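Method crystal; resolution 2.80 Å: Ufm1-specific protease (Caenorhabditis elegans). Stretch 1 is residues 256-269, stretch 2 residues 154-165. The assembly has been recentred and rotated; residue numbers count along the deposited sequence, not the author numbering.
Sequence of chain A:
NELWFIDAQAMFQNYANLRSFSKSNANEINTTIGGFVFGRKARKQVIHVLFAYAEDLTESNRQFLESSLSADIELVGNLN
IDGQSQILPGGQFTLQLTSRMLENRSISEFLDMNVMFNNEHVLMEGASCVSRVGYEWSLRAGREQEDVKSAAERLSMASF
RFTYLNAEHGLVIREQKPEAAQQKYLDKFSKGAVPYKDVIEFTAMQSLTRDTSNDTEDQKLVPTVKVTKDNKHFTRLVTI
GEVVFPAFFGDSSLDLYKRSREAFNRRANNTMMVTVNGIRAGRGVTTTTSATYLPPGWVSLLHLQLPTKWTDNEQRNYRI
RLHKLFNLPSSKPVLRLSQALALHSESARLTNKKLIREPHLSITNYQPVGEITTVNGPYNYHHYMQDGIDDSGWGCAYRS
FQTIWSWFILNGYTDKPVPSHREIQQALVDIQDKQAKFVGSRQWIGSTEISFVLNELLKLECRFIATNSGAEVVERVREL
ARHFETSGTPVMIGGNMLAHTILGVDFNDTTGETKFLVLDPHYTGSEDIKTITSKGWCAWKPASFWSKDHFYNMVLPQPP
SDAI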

# COMPACT_ATOMS: atom_id res chain seq x y z
N LEU A 256 7.40 -22.21 6.20
CA LEU A 256 7.88 -20.87 6.54
C LEU A 256 9.32 -20.69 6.12
O LEU A 256 9.73 -19.61 5.74
CB LEU A 256 7.80 -20.60 8.04
CG LEU A 256 6.50 -20.23 8.74
CD1 LEU A 256 5.83 -18.98 8.18
CD2 LEU A 256 5.57 -21.39 8.68
N TYR A 257 10.11 -21.75 6.21
CA TYR A 257 11.54 -21.63 5.94
C TYR A 257 11.80 -21.49 4.45
O TYR A 257 12.55 -20.60 4.03
CB TYR A 257 12.32 -22.80 6.54
CG TYR A 257 13.65 -23.05 5.87
CD1 TYR A 257 14.78 -22.30 6.22
CD2 TYR A 257 13.79 -24.04 4.90
CE1 TYR A 257 15.99 -22.53 5.60
CE2 TYR A 257 14.99 -24.26 4.27
CZ TYR A 257 16.09 -23.50 4.63
OH TYR A 257 17.29 -23.73 4.01
N LYS A 258 11.17 -22.34 3.64
CA LYS A 258 11.32 -22.20 2.20
C LYS A 258 10.90 -20.81 1.71
O LYS A 258 11.48 -20.29 0.77
CB LYS A 258 10.59 -23.30 1.43
CG LYS A 258 10.74 -24.68 2.04
CD LYS A 258 10.78 -25.79 0.99
CE LYS A 258 12.17 -25.88 0.32
NZ LYS A 258 12.54 -27.27 -0.16
N ARG A 259 9.93 -20.18 2.37
CA ARG A 259 9.49 -18.85 1.93
C ARG A 259 10.48 -17.74 2.27
O ARG A 259 10.79 -16.91 1.42
CB ARG A 259 8.11 -18.50 2.46
CG ARG A 259 7.03 -18.81 1.43
CD ARG A 259 5.80 -17.95 1.61
NE ARG A 259 4.99 -18.40 2.74
CZ ARG A 259 4.28 -19.51 2.75
NH1 ARG A 259 4.27 -20.31 1.69
NH2 ARG A 259 3.58 -19.82 3.82
N SER A 260 10.96 -17.75 3.50
CA SER A 260 11.93 -16.76 3.99
C SER A 260 13.15 -16.73 3.08
O SER A 260 13.72 -15.69 2.81
CB SER A 260 12.42 -17.21 5.35
OG SER A 260 13.24 -18.35 5.16
N ARG A 261 13.54 -17.91 2.63
CA ARG A 261 14.73 -18.06 1.84
C ARG A 261 14.50 -17.47 0.46
O ARG A 261 15.28 -16.64 0.02
CB ARG A 261 15.08 -19.53 1.74
CG ARG A 261 16.44 -19.76 1.24
CD ARG A 261 16.69 -21.21 0.91
NE ARG A 261 17.98 -21.30 0.27
CZ ARG A 261 18.15 -21.39 -1.05
NH1 ARG A 261 17.10 -21.46 -1.86
NH2 ARG A 261 19.39 -21.43 -1.54
N GLU A 262 13.44 -17.89 -0.22
CA GLU A 262 13.07 -17.30 -1.51
C GLU A 262 12.89 -15.78 -1.40
O GLU A 262 13.27 -15.03 -2.31
CB GLU A 262 11.78 -17.90 -2.06
CG GLU A 262 11.31 -17.30 -3.40
CD GLU A 262 12.18 -17.69 -4.60
OE1 GLU A 262 12.98 -18.66 -4.49
OE2 GLU A 262 12.07 -17.02 -5.65
N ALA A 263 12.31 -15.35 -0.28
CA ALA A 263 12.07 -13.94 -0.03
C ALA A 263 13.41 -13.19 -0.07
O ALA A 263 13.56 -12.19 -0.79
CB ALA A 263 11.38 -13.75 1.30
N PHE A 264 14.37 -13.70 0.70
CA PHE A 264 15.71 -13.13 0.76
C PHE A 264 16.43 -13.14 -0.59
O PHE A 264 17.13 -12.17 -0.94
CB PHE A 264 16.57 -13.84 1.80
CG PHE A 264 17.99 -13.41 1.77
CD1 PHE A 264 18.94 -14.17 1.15
CD2 PHE A 264 18.35 -12.18 2.29
CE1 PHE A 264 20.26 -13.74 1.09
CE2 PHE A 264 19.67 -11.73 2.22
CZ PHE A 264 20.63 -12.52 1.63
N ASN A 265 16.30 -14.23 -1.35
CA ASN A 265 16.95 -14.29 -2.64
C ASN A 265 16.39 -13.29 -3.65
O ASN A 265 17.13 -12.74 -4.45
CB ASN A 265 16.97 -15.71 -3.21
CG ASN A 265 17.74 -16.70 -2.33
OD1 ASN A 265 18.48 -16.32 -1.43
ND2 ASN A 265 17.56 -17.98 -2.61
N ARG A 266 15.08 -13.02 -3.59
CA ARG A 266 14.46 -12.09 -4.53
C ARG A 266 14.91 -10.67 -4.28
O ARG A 266 15.15 -9.89 -5.20
CB ARG A 266 12.94 -12.19 -4.46
CG ARG A 266 12.40 -13.51 -4.94
CD ARG A 266 10.93 -13.48 -5.15
NE ARG A 266 10.46 -14.73 -5.70
CZ ARG A 266 9.17 -15.05 -5.82
NH1 ARG A 266 8.22 -14.22 -5.42
NH2 ARG A 266 8.82 -16.21 -6.33
N ARG A 267 15.02 -10.31 -3.01
CA ARG A 267 15.52 -8.99 -2.66
C ARG A 267 16.95 -8.78 -3.13
O ARG A 267 17.31 -7.68 -3.52
CB ARG A 267 15.47 -8.81 -1.15
CG ARG A 267 14.12 -8.57 -0.58
CD ARG A 267 13.82 -7.10 -0.59
NE ARG A 267 12.49 -6.85 -0.05
CZ ARG A 267 11.89 -5.67 -0.03
NH1 ARG A 267 12.50 -4.60 -0.53
NH2 ARG A 267 10.67 -5.57 0.47
N ALA A 268 17.78 -9.82 -3.06
CA ALA A 268 19.16 -9.70 -3.54
C ALA A 268 19.17 -9.52 -5.06
O ALA A 268 19.78 -8.59 -5.56
CB ALA A 268 19.98 -10.89 -3.14
N ASN A 269 18.45 -10.38 -5.77
CA ASN A 269 18.32 -10.24 -7.21
C ASN A 269 17.78 -8.88 -7.62
O ASN A 269 18.21 -8.30 -8.61
CB ASN A 269 17.42 -11.34 -7.76
CG ASN A 269 17.97 -12.74 -7.51
OD1 ASN A 269 19.19 -12.93 -7.35
ND2 ASN A 269 17.08 -13.73 -7.48
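Stretch 2, residues 154-165: RLSMASFRFTYL

A tyrosine hydrogen bond and a shared serine proton mark the line along which residues 154-165 lie on the helix 256-269. Tyr-257 OH donates to Phe-160 O at 3.1 Å, the long phenol carrying its hydroxyl out from a buried helix position to a backbone carbonyl that meets the ring at its edge. Two turns farther along, the amide side chain of Asn-265 offers OD1 to Ser-159 OG, 2.8 Å away; the serine is short enough to sit close to the helix, and its hydroxyl also lies 3.1 Å from Ser-156 O, a second acceptor for its one proton. Between these points the extended Arg-261 reaches over the turn: NH2 comes within 2.6 Å of Ser-156 O, though the angle is poor for a hydrogen bond, and Ser-159 OG lies over one face of the guanidinium.

Water extends the polar contact. One molecule joins Ser-156 OG (2.8 Å) to Asn-269 ND2 (3.2 Å); another links Tyr-164 OH (2.5 Å) with Ser-260 OG (3.2 Å).

The backbone of stretch 2 changes form as it passes: helical from Arg-154, a 3-10 segment at 159-161, then strand by 163-165. The register runs backwards: Ser-156 lies beside Asn-265, Ser-159 beside Arg-261 and Tyr-164 beside Ser-260, with CA-CA distances of 5.5, 6.1 and 8.7 Å.

Packing centres on Phe-264, whose flat ring serves several neighbours. Phe-162 turns its edge to the face of this ring, with centroids 5.0 Å apart and planes at 74°; Leu-155 CD1 meets the edge at Phe-264 CZ (3.8 Å), and Ser-159 CB approaches Phe-264 CD1 at 3.4 Å. Farther out, small Ala-268 leaves its CB 4.4 Å from Leu-155 CD2.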

# COMPACT_ATOMS: atom_id res chain seq x y z
N ARG A 154 26.02 -16.46 -5.63
CA ARG A 154 26.65 -17.11 -4.48
C ARG A 154 25.97 -16.72 -3.19
O ARG A 154 26.13 -17.37 -2.16
CB ARG A 154 28.14 -16.72 -4.39
CG ARG A 154 29.10 -17.45 -5.35
CD ARG A 154 30.39 -16.65 -5.52
NE ARG A 154 30.46 -15.56 -4.54
CZ ARG A 154 30.63 -14.27 -4.84
NH1 ARG A 154 30.79 -13.89 -6.12
NH2 ARG A 154 30.66 -13.37 -3.86
N LEU A 155 25.22 -15.61 -3.23
CA LEU A 155 24.48 -15.16 -2.06
C LEU A 155 23.24 -16.02 -1.88
O LEU A 155 22.81 -16.29 -0.77
CB LEU A 155 24.07 -13.70 -2.21
CG LEU A 155 23.48 -12.99 -1.01
CD1 LEU A 155 24.05 -13.57 0.24
CD2 LEU A 155 23.86 -11.53 -1.12
N SER A 156 22.68 -16.45 -3.01
CA SER A 156 21.49 -17.29 -3.03
C SER A 156 21.76 -18.73 -2.61
O SER A 156 20.83 -19.42 -2.19
CB SER A 156 20.79 -17.20 -4.39
OG SER A 156 20.28 -15.87 -4.59
N MET A 157 23.01 -19.18 -2.70
CA MET A 157 23.40 -20.51 -2.21
C MET A 157 23.76 -20.46 -0.75
O MET A 157 23.95 -21.50 -0.13
CB MET A 157 24.63 -21.06 -2.94
CG MET A 157 24.80 -20.64 -4.39
SD MET A 157 24.20 -21.90 -5.53
CE MET A 157 22.42 -21.61 -5.44
N ALA A 158 23.87 -19.26 -0.20
CA ALA A 158 24.30 -19.07 1.18
C ALA A 158 23.10 -18.97 2.12
O ALA A 158 23.20 -19.28 3.32
CB ALA A 158 25.18 -17.81 1.29
N SER A 159 21.97 -18.53 1.56
CA SER A 159 20.79 -18.15 2.33
C SER A 159 20.12 -19.31 3.07
O SER A 159 19.43 -19.10 4.07
CB SER A 159 19.77 -17.47 1.41
OG SER A 159 19.38 -18.33 0.35
N PHE A 160 20.34 -20.54 2.59
CA PHE A 160 19.78 -21.74 3.25
C PHE A 160 20.34 -21.96 4.66
O PHE A 160 19.91 -22.86 5.37
CB PHE A 160 19.91 -23.00 2.35
CG PHE A 160 21.25 -23.67 2.42
CD1 PHE A 160 22.31 -23.24 1.62
CD2 PHE A 160 21.47 -24.77 3.26
CE1 PHE A 160 23.57 -23.87 1.68
CE2 PHE A 160 22.73 -25.41 3.33
CZ PHE A 160 23.78 -24.96 2.53
N ARG A 161 21.29 -21.13 5.07
CA ARG A 161 21.93 -21.30 6.35
C ARG A 161 21.55 -20.20 7.37
O ARG A 161 21.99 -20.21 8.52
CB ARG A 161 23.45 -21.39 6.14
CG ARG A 161 24.28 -21.96 7.33
CD ARG A 161 24.01 -23.46 7.68
NE ARG A 161 25.05 -24.03 8.55
CZ ARG A 161 25.09 -23.91 9.89
NH1 ARG A 161 24.13 -23.25 10.53
NH2 ARG A 161 26.09 -24.45 10.58
N PHE A 162 20.71 -19.24 6.96
CA PHE A 162 20.27 -18.21 7.89
C PHE A 162 19.23 -18.77 8.85
O PHE A 162 18.55 -19.76 8.57
CB PHE A 162 19.65 -17.04 7.15
CG PHE A 162 20.57 -16.34 6.21
CD1 PHE A 162 21.94 -16.56 6.25
CD2 PHE A 162 20.07 -15.45 5.28
CE1 PHE A 162 22.78 -15.89 5.38
CE2 PHE A 162 20.90 -14.78 4.41
CZ PHE A 162 22.25 -15.01 4.46
N THR A 163 19.07 -18.10 9.98
CA THR A 163 18.13 -18.48 11.02
C THR A 163 17.38 -17.24 11.44
O THR A 163 17.96 -16.15 11.56
CB THR A 163 18.88 -19.05 12.22
OG1 THR A 163 19.47 -20.30 11.85
CG2 THR A 163 17.96 -19.26 13.43
N TYR A 164 16.07 -17.36 11.63
CA TYR A 164 15.29 -16.20 12.01
C TYR A 164 14.66 -16.48 13.36
O TYR A 164 14.11 -17.56 13.60
CB TYR A 164 14.22 -15.85 10.96
CG TYR A 164 14.76 -15.70 9.55
CD1 TYR A 164 14.91 -16.82 8.72
CD2 TYR A 164 15.11 -14.44 9.04
CE1 TYR A 164 15.40 -16.69 7.45
CE2 TYR A 164 15.61 -14.31 7.76
CZ TYR A 164 15.75 -15.44 6.98
OH TYR A 164 16.23 -15.32 5.70
N LEU A 165 14.73 -15.49 14.24
CA LEU A 165 14.39 -15.72 15.62
C LEU A 165 13.54 -14.59 16.18
O LEU A 165 13.88 -13.42 16.02
CB LEU A 165 15.69 -15.83 16.40
CG LEU A 165 15.53 -16.41 17.79
CD1 LEU A 165 15.49 -17.96 17.68
CD2 LEU A 165 16.63 -15.86 18.71
O HOH W 1 18.55 -16.50 -6.76
O HOH W 2 16.36 -17.66 4.71
O HOH W 3 14.05 -13.48 4.97